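PDB 5OCR: kappa-carrageenase from Zobellia galactanivorans, which probably hydrolyses kappa-carrageenan, a sulfated galactan of red algae, through its glycoside hydrolase family 16 beta-jellyroll domain. Local coordinates for residues G240-F245 with N251-I256. Numbering follows the deposited sequence.
Sequences GLRKPF and NKNNAI
Phe245 and Ile256 close the base of a beta hairpin, strands 246-249 and 252-255, that follows strand 233-241 in the GH16 jellyroll; a smaller polar contact brings Asn253 back over the end of that strand. At the base, Ile256 N donates to Phe245 O (3.0 Å, N-H...O angle 160°), a fairly straight bond although the nitrogen stands 48° out of the carbonyl plane. A water also donates to Phe245 O (2.7 Å) and to Ile256 O (2.8 Å). The Ile256 side chain lies over the Pro244 and Phe245 carbonyls: CG1, anti to its own carbonyl carbon, carries Ile256 CD1 to 3.5 Å from Pro244 O. The turn leading there has a cis peptide before Pro244 and a backbone bond from Phe245 N to Arg242 O, while the Phe245 side chain sets off away from 251-256 and its ring meets Phe86 and helix 262-267. At the other end, the Arg242 chain bends at chi2, folding the guanidinium back so that NH1 donates in its own plane to Leu241 O (2.9 Å). Asn253 ND2 lies 3.3 Å from Leu241 O and 3.7 Å from Arg242 NH1, its amide turned 83° to the guanidinium. NH2 forms a salt bridge with Glu143 of strand 134-144, and NE a hydrogen bond with Gln146 just beyond it. An alanine in place of Arg242 would probably leave Glu143 without this cationic mate and Leu241 O without its NH1 donor. The chemistry thus implies a base joined by one direct main-chain hydrogen bond and one water bridge, both on Phe245 O, while Arg242 fixes the end of strand 233-241 to Glu143 and Asn253 approaches the same Leu241 carbonyl.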
# COMPACT_ATOMS: atom_id res chain seq x y z
N GLY A 240 1.15 -6.49 3.16
CA GLY A 240 0.29 -6.54 4.33
C GLY A 240 -0.23 -7.92 4.61
O GLY A 240 -0.17 -8.80 3.72
N LEU A 241 -0.60 -8.21 5.87
CA LEU A 241 -1.26 -9.47 6.21
C LEU A 241 -2.74 -9.32 6.20
O LEU A 241 -3.32 -8.25 6.54
CB LEU A 241 -0.77 -9.86 7.65
CG LEU A 241 -0.97 -11.28 8.10
CD1 LEU A 241 -0.18 -12.23 7.23
CD2 LEU A 241 -0.59 -11.41 9.60
N ARG A 242 -3.44 -10.36 5.70
CA ARG A 242 -4.89 -10.36 5.62
C ARG A 242 -5.47 -11.70 6.08
O ARG A 242 -4.77 -12.62 6.42
CB ARG A 242 -5.37 -10.20 4.17
CG ARG A 242 -4.85 -8.88 3.56
CD ARG A 242 -5.60 -7.72 4.18
NE ARG A 242 -5.31 -6.40 3.51
CZ ARG A 242 -4.39 -5.51 3.93
NH1 ARG A 242 -3.57 -5.82 4.97
NH2 ARG A 242 -4.25 -4.33 3.32
N LYS A 243 -6.79 -11.74 6.06
CA LYS A 243 -7.49 -12.96 6.47
C LYS A 243 -6.99 -14.09 5.50
O LYS A 243 -6.79 -13.82 4.25
CB LYS A 243 -8.92 -12.62 6.37
CG LYS A 243 -9.70 -13.31 5.32
CD LYS A 243 -11.13 -13.11 5.81
CE LYS A 243 -12.16 -13.60 4.82
NZ LYS A 243 -12.43 -15.03 5.06
N PRO A 244 -6.80 -15.34 6.00
CA PRO A 244 -7.25 -15.88 7.26
C PRO A 244 -6.31 -15.58 8.46
O PRO A 244 -6.56 -16.07 9.53
CB PRO A 244 -7.33 -17.39 6.97
CG PRO A 244 -6.15 -17.63 6.06
CD PRO A 244 -6.07 -16.34 5.20
N PHE A 245 -5.27 -14.77 8.26
CA PHE A 245 -4.31 -14.50 9.35
C PHE A 245 -4.68 -13.29 10.20
O PHE A 245 -4.01 -12.99 11.17
CB PHE A 245 -2.93 -14.26 8.76
CG PHE A 245 -2.40 -15.43 7.99
CD1 PHE A 245 -2.21 -16.68 8.62
CD2 PHE A 245 -2.11 -15.31 6.63
CE1 PHE A 245 -1.68 -17.75 7.90
CE2 PHE A 245 -1.57 -16.38 5.90
CZ PHE A 245 -1.34 -17.58 6.53
N ASN A 251 -12.37 -1.45 13.78
CA ASN A 251 -11.66 -0.77 12.68
C ASN A 251 -10.15 -1.04 12.56
O ASN A 251 -9.37 -0.13 12.19
CB ASN A 251 -12.01 0.73 12.64
CG ASN A 251 -13.50 0.97 12.38
OD1 ASN A 251 -13.91 1.26 11.24
ND2 ASN A 251 -14.31 0.84 13.43
N LYS A 252 -9.77 -2.30 12.85
CA LYS A 252 -8.39 -2.77 12.75
C LYS A 252 -8.26 -4.29 12.60
O LYS A 252 -9.07 -5.08 13.13
CB LYS A 252 -7.51 -2.26 13.92
CG LYS A 252 -7.95 -2.71 15.31
CD LYS A 252 -6.76 -2.83 16.24
CE LYS A 252 -7.23 -3.31 17.61
NZ LYS A 252 -8.40 -4.21 17.45
N ASN A 253 -7.26 -4.68 11.81
CA ASN A 253 -6.80 -6.04 11.71
C ASN A 253 -6.39 -6.55 13.14
O ASN A 253 -5.57 -5.92 13.81
CB ASN A 253 -5.61 -6.12 10.73
CG ASN A 253 -6.00 -5.84 9.29
OD1 ASN A 253 -7.08 -5.34 9.03
ND2 ASN A 253 -5.12 -6.20 8.33
N ASN A 254 -6.96 -7.65 13.59
CA ASN A 254 -6.46 -8.32 14.81
C ASN A 254 -5.72 -9.58 14.40
O ASN A 254 -6.27 -10.39 13.64
CB ASN A 254 -7.58 -8.71 15.75
CG ASN A 254 -8.29 -7.49 16.31
OD1 ASN A 254 -8.36 -7.33 17.53
ND2 ASN A 254 -8.77 -6.61 15.43
N ALA A 255 -4.51 -9.77 14.89
CA ALA A 255 -3.82 -11.04 14.58
C ALA A 255 -4.59 -12.33 14.98
O ALA A 255 -5.22 -12.36 16.03
CB ALA A 255 -2.42 -11.05 15.16
N ILE A 256 -4.55 -13.37 14.14
CA ILE A 256 -5.08 -14.75 14.49
C ILE A 256 -3.86 -15.64 14.69
O ILE A 256 -2.92 -15.61 13.91
CB ILE A 256 -5.99 -15.26 13.33
CG1 ILE A 256 -7.12 -14.23 13.08
CG2 ILE A 256 -6.43 -16.71 13.53
CD1 ILE A 256 -8.28 -14.74 12.27
O HOH W 1 -1.69 -13.53 12.41